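Local coordinates for protein putative metallopeptidase (Corynebacterium diphtheriae, PDB 3QOC) that probably removes N-terminal residues from peptides as a metal-dependent aminopeptidase, its N-terminal creatinase/prolidase-like domain forming the present chain, at residues 41-46 and 71-76; 45-50 and 63-68. All coordinates share one frame; numbering follows the deposited sequence.

Contact 1: residues 41-46 and 71-76; sequences SGFTGS and AEQVPD
Gln73 sends its CG anti to the carbonyl carbon (chi1 -68°) and then runs out extended, a course that carries the terminal amide across to Thr44, whose OG1 sits between its own backbone N and carbonyl carbon. Within the creatinase/prolidase-like N-terminal domain, a mixed β-sheet flanked by helices, the contact ties the loop leading from helix 34-41 towards strand 49-53 to the C-terminal end of helix 67-73. Both ends of the amide are used. OE1 of Gln73 accepts from the backbone N of Thr44 at 3.1 Å in a nearly straight bond (170°), the donor tilted out of the carbonyl plane, and NE2 of Gln73 donates to OG1 of Thr44 at 3.0 Å, almost within the plane of the amide. Two bonds to one residue fix how the amide is rotated. The ring of Phe43 stands nearly perpendicular to that amide (planes 83° apart), its CD1 lying 3.4 Å from OE1 of Gln73. Further along, the contact turns apolar: Val74 CG2 rests 3.7 Å from Phe43 CB and also touches the carbonyl O of Ser41. Ile70 and Gln69 of helix 67-73, together with Thr62, pack around Phe43. Gly42, the first residue past helix 34-41, has a positive phi and turns the chain past Gln73 and Val74. An ST turn braces this corner, OG of Ser41 accepting from Phe43 N at 3.1 Å while it also bonds to the carbonyl O of Ile37. A water lies between Ser41 O and Asp76 OD1, with Asp76 OD2 salt-bridged to Arg14. Between the two backbones, another water donates to the carbonyl O of Gln73 at 2.8 Å and, weakly, to that of Gly42.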
loop_
_atom_site.group_PDB
_atom_site.type_symbol
_atom_site.label_atom_id
_atom_site.label_comp_id
_atom_site.label_asym_id
_atom_site.label_seq_id
_atom_site.Cartn_x
_atom_site.Cartn_y
_atom_site.Cartn_z
ATOM N N SER A 41 0.923 -3.808 -8.578
ATOM C CA SER A 41 0.905 -5.214 -8.120
ATOM C C SER A 41 0.393 -6.216 -9.112
ATOM O O SER A 41 0.806 -7.363 -9.060
ATOM C CB SER A 41 0.024 -5.338 -6.870
ATOM O OG SER A 41 -1.337 -5.123 -7.242
ATOM N N GLY A 42 -0.487 -5.836 -10.023
ATOM C CA GLY A 42 -1.081 -6.852 -10.920
ATOM C C GLY A 42 -2.482 -7.301 -10.441
ATOM O O GLY A 42 -3.202 -8.033 -11.162
ATOM N N PHE A 43 -2.894 -6.854 -9.241
ATOM C CA PHE A 43 -4.206 -7.282 -8.693
ATOM C C PHE A 43 -5.263 -6.480 -9.386
ATOM O O PHE A 43 -5.183 -5.263 -9.384
ATOM C CB PHE A 43 -4.295 -7.048 -7.211
ATOM C CG PHE A 43 -5.631 -7.346 -6.619
ATOM C CD1 PHE A 43 -6.146 -8.629 -6.637
ATOM C CD2 PHE A 43 -6.411 -6.305 -6.092
ATOM C CE1 PHE A 43 -7.385 -8.922 -6.052
ATOM C CE2 PHE A 43 -7.689 -6.580 -5.519
ATOM C CZ PHE A 43 -8.176 -7.892 -5.497
ATOM N N THR A 44 -6.213 -7.164 -10.033
ATOM C CA THR A 44 -7.298 -6.528 -10.792
ATOM C C THR A 44 -8.668 -6.466 -10.058
ATOM O O THR A 44 -9.635 -6.096 -10.643
ATOM C CB THR A 44 -7.543 -7.257 -12.118
ATOM O OG1 THR A 44 -7.942 -8.608 -11.862
ATOM C CG2 THR A 44 -6.262 -7.301 -12.980
ATOM N N GLY A 45 -8.762 -6.853 -8.803
ATOM C CA GLY A 45 -10.068 -6.808 -8.134
ATOM C C GLY A 45 -10.473 -5.394 -7.737
ATOM O O GLY A 45 -9.774 -4.425 -8.033
ATOM N N SER A 46 -11.591 -5.273 -7.033
ATOM C CA SER A 46 -12.258 -4.007 -6.839
ATOM C C SER A 46 -12.135 -3.518 -5.400
ATOM O O SER A 46 -12.696 -2.478 -5.059
ATOM C CB SER A 46 -13.740 -4.182 -7.180
ATOM O OG SER A 46 -14.294 -5.240 -6.375
ATOM N N ALA A 71 -3.432 -14.279 -4.262
ATOM C CA ALA A 71 -2.340 -15.212 -4.237
ATOM C C ALA A 71 -1.939 -15.601 -5.634
ATOM O O ALA A 71 -0.743 -15.691 -5.909
ATOM C CB ALA A 71 -2.715 -16.489 -3.382
ATOM N N GLU A 72 -2.902 -15.745 -6.542
ATOM C CA GLU A 72 -2.615 -16.052 -7.933
ATOM C C GLU A 72 -2.092 -14.845 -8.728
ATOM O O GLU A 72 -1.123 -14.964 -9.458
ATOM C CB GLU A 72 -3.856 -16.738 -8.595
ATOM C CG GLU A 72 -3.989 -16.516 -10.082
ATOM C CD GLU A 72 -4.937 -17.463 -10.808
ATOM O OE1 GLU A 72 -6.015 -17.844 -10.260
ATOM O OE2 GLU A 72 -4.607 -17.791 -11.978
ATOM N N GLN A 73 -2.675 -13.659 -8.557
ATOM C CA GLN A 73 -2.242 -12.540 -9.341
ATOM C C GLN A 73 -1.040 -11.803 -8.731
ATOM O O GLN A 73 -0.332 -11.112 -9.434
ATOM C CB GLN A 73 -3.370 -11.535 -9.539
ATOM C CG GLN A 73 -4.485 -12.024 -10.400
ATOM C CD GLN A 73 -5.463 -10.918 -10.643
ATOM O OE1 GLN A 73 -5.833 -10.192 -9.692
ATOM N NE2 GLN A 73 -5.799 -10.688 -11.915
ATOM N N VAL A 74 -0.826 -11.941 -7.425
ATOM C CA VAL A 74 0.225 -11.223 -6.778
ATOM C C VAL A 74 1.015 -12.211 -5.894
ATOM O O VAL A 74 0.907 -12.154 -4.694
ATOM C CB VAL A 74 -0.309 -10.078 -5.922
ATOM C CG1 VAL A 74 0.867 -9.233 -5.427
ATOM C CG2 VAL A 74 -1.382 -9.198 -6.704
ATOM N N PRO A 75 1.836 -13.094 -6.513
ATOM C CA PRO A 75 2.426 -14.162 -5.715
ATOM C C PRO A 75 3.655 -13.702 -4.930
ATOM O O PRO A 75 4.075 -14.434 -4.056
ATOM C CB PRO A 75 2.730 -15.283 -6.744
ATOM C CG PRO A 75 2.911 -14.515 -8.106
ATOM C CD PRO A 75 1.955 -13.315 -7.951
ATOM N N ASP A 76 4.095 -12.456 -5.143
ATOM C CA ASP A 76 5.298 -11.880 -4.560
ATOM C C ASP A 76 5.065 -10.874 -3.403
ATOM O O ASP A 76 6.054 -10.317 -2.836
ATOM C CB ASP A 76 6.204 -11.254 -5.681
ATOM C CG ASP A 76 5.444 -10.246 -6.576
ATOM O OD1 ASP A 76 4.177 -10.200 -6.474
ATOM O OD2 ASP A 76 6.100 -9.496 -7.395
HETATM O O HOH W 1 3.587 -8.082 -8.170
HETATM O O HOH W 2 -0.968 -10.350 -12.018
#

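Contact 2: residues 45-50 and 63-68; sequences GSNAAL and DGRYIT
Asn47 and Asp63 meet amide to carboxylate at the tight end of this surface contact. With CG anti to its backbone N (chi1 175°), Asn47 reaches across so that ND2 donates to Asp63 OD2 at 2.8 Å, the bond practically straight at 176° and lying in the amide plane. The two flat groups are nearly coplanar, only 9° apart, and the donor comes in on the anti lone pair of OD2. The syn sides of both carboxylate oxygens belong to Arg65, which grips side-on: NE meets OD1 at 3.0 Å and NH2 meets OD2 at 2.7 Å, each somewhat out of the carboxylate plane. OD1 also takes the backbone N of Arg65 on its anti lone pair, an Asx turn. Each oxygen thus accepts from two donors, which pins the carboxylate's rotation and would be expected to favour its charged form. In the creatinase/prolidase-like fold, this is the turn between strand 58-62 and helix 67-73, set against the approach to strand 49-53, and Tyr66 takes the N-cap position of that helix. The ring of Tyr66 lies against Gly45 CA and the backbone N of Ser46; its CE2 sits over the guanidinium of Arg65, and Arg65 CG lies over one face of the ring. Phe43, from the same loop as Gly45, meets the Tyr66 ring edge-to-face. OG of Ser46 lies in the plane of the Tyr66 ring and shares a hydrogen bond of 2.7 Å with OH of Tyr66. Beyond it, on the exposed rim, the contact is looser: Arg65 reaches Ser46 through a water, which accepts from NH2 of Arg65 at 3.0 Å and lies 2.9 Å from OG of Ser46.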
loop_
_atom_site.group_PDB
_atom_site.type_symbol
_atom_site.label_atom_id
_atom_site.label_comp_id
_atom_site.label_asym_id
_atom_site.label_seq_id
_atom_site.Cartn_x
_atom_site.Cartn_y
_atom_site.Cartn_z
ATOM N N GLY A 45 -8.762 -6.853 -8.803
ATOM C CA GLY A 45 -10.068 -6.808 -8.134
ATOM C C GLY A 45 -10.473 -5.394 -7.737
ATOM O O GLY A 45 -9.774 -4.425 -8.033
ATOM N N SER A 46 -11.591 -5.273 -7.033
ATOM C CA SER A 46 -12.258 -4.007 -6.839
ATOM C C SER A 46 -12.135 -3.518 -5.400
ATOM O O SER A 46 -12.696 -2.478 -5.059
ATOM C CB SER A 46 -13.740 -4.182 -7.180
ATOM O OG SER A 46 -14.294 -5.240 -6.375
ATOM N N ASN A 47 -11.410 -4.234 -4.551
ATOM C CA ASN A 47 -11.187 -3.758 -3.179
ATOM C C ASN A 47 -9.818 -4.263 -2.725
ATOM O O ASN A 47 -9.550 -5.458 -2.808
ATOM C CB ASN A 47 -12.315 -4.279 -2.262
ATOM C CG ASN A 47 -12.085 -3.928 -0.784
ATOM O OD1 ASN A 47 -11.756 -2.798 -0.449
ATOM N ND2 ASN A 47 -12.300 -4.883 0.081
ATOM N N ALA A 48 -8.940 -3.327 -2.351
ATOM C CA ALA A 48 -7.574 -3.600 -1.923
ATOM C C ALA A 48 -6.993 -2.371 -1.279
ATOM O O ALA A 48 -7.472 -1.233 -1.511
ATOM C CB ALA A 48 -6.661 -4.086 -3.122
ATOM N N ALA A 49 -5.911 -2.610 -0.544
ATOM C CA ALA A 49 -4.980 -1.523 -0.099
ATOM C C ALA A 49 -3.610 -2.117 -0.118
ATOM O O ALA A 49 -3.470 -3.339 -0.061
ATOM C CB ALA A 49 -5.340 -1.010 1.292
ATOM N N LEU A 50 -2.591 -1.286 -0.256
ATOM C CA LEU A 50 -1.231 -1.742 -0.584
ATOM C C LEU A 50 -0.230 -0.810 0.106
ATOM O O LEU A 50 -0.345 0.390 -0.018
ATOM C CB LEU A 50 -0.946 -1.683 -2.093
ATOM C CG LEU A 50 0.501 -1.969 -2.557
ATOM C CD1 LEU A 50 0.885 -3.376 -2.147
ATOM C CD2 LEU A 50 0.734 -1.831 -4.073
ATOM N N ASP A 63 -10.346 -8.334 0.739
ATOM C CA ASP A 63 -11.391 -9.094 1.437
ATOM C C ASP A 63 -11.400 -10.573 1.069
ATOM O O ASP A 63 -10.651 -11.048 0.197
ATOM C CB ASP A 63 -12.772 -8.447 1.189
ATOM C CG ASP A 63 -13.139 -8.442 -0.248
ATOM O OD1 ASP A 63 -13.494 -9.537 -0.737
ATOM O OD2 ASP A 63 -13.022 -7.369 -0.916
ATOM N N GLY A 64 -12.272 -11.330 1.723
ATOM C CA GLY A 64 -12.274 -12.791 1.586
ATOM C C GLY A 64 -12.651 -13.273 0.210
ATOM O O GLY A 64 -12.236 -14.349 -0.218
ATOM N N ARG A 65 -13.399 -12.469 -0.530
ATOM C CA ARG A 65 -13.759 -12.864 -1.905
ATOM C C ARG A 65 -12.533 -12.976 -2.814
ATOM O O ARG A 65 -12.523 -13.755 -3.778
ATOM C CB ARG A 65 -14.863 -11.933 -2.436
ATOM C CG ARG A 65 -14.704 -11.401 -3.764
ATOM C CD ARG A 65 -15.669 -10.173 -3.895
ATOM N NE ARG A 65 -15.199 -8.994 -3.147
ATOM C CZ ARG A 65 -15.411 -7.737 -3.536
ATOM N NH1 ARG A 65 -16.135 -7.441 -4.637
ATOM N NH2 ARG A 65 -14.891 -6.750 -2.809
ATOM N N TYR A 66 -11.452 -12.279 -2.465
ATOM C CA TYR A 66 -10.333 -12.170 -3.381
ATOM C C TYR A 66 -9.041 -12.869 -2.887
ATOM O O TYR A 66 -7.997 -12.706 -3.504
ATOM C CB TYR A 66 -10.068 -10.747 -3.662
ATOM C CG TYR A 66 -11.016 -9.967 -4.543
ATOM C CD1 TYR A 66 -11.309 -10.363 -5.786
ATOM C CD2 TYR A 66 -11.541 -8.776 -4.114
ATOM C CE1 TYR A 66 -12.115 -9.592 -6.610
ATOM C CE2 TYR A 66 -12.313 -8.009 -4.919
ATOM C CZ TYR A 66 -12.619 -8.429 -6.164
ATOM O OH TYR A 66 -13.369 -7.636 -7.039
ATOM N N ILE A 67 -9.104 -13.635 -1.799
ATOM C CA ILE A 67 -7.888 -14.289 -1.257
ATOM C C ILE A 67 -7.238 -15.256 -2.216
ATOM O O ILE A 67 -6.017 -15.236 -2.396
ATOM C CB ILE A 67 -8.188 -14.991 0.064
ATOM C CG1 ILE A 67 -8.578 -13.939 1.099
ATOM C CG2 ILE A 67 -6.939 -15.774 0.693
ATOM C CD1 ILE A 67 -7.564 -12.890 1.277
ATOM N N THR A 68 -8.031 -16.098 -2.851
ATOM C CA THR A 68 -7.485 -16.970 -3.865
ATOM C C THR A 68 -6.963 -16.120 -5.004
ATOM O O THR A 68 -5.872 -16.308 -5.412
ATOM C CB THR A 68 -8.493 -18.037 -4.333
ATOM O OG1 THR A 68 -8.786 -18.927 -3.246
ATOM C CG2 THR A 68 -7.939 -18.869 -5.513
HETATM O O HOH W 3 -15.750 -4.200 -4.134
#

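The two contacts lie side by side, their centres about 8 Å apart on one side of the chain's centre. Along the chain, segments 41-46 and 45-50 come first and overlap at Gly45 and Ser46; then follow 63-68 and 71-76, which take in the two ends of helix 67-73. Contact 2 therefore ties the loop to the start of this helix and contact 1 ties it to the end. Phe43 joins them: its CE2 is 3.6 Å from Ala48 CB, and its CZ is 3.6 Å from Tyr66 CG. Together they fasten helix 67-73 to the connection between helix 34-41 and strand 49-53, all within the N-terminal domain of the longer protein.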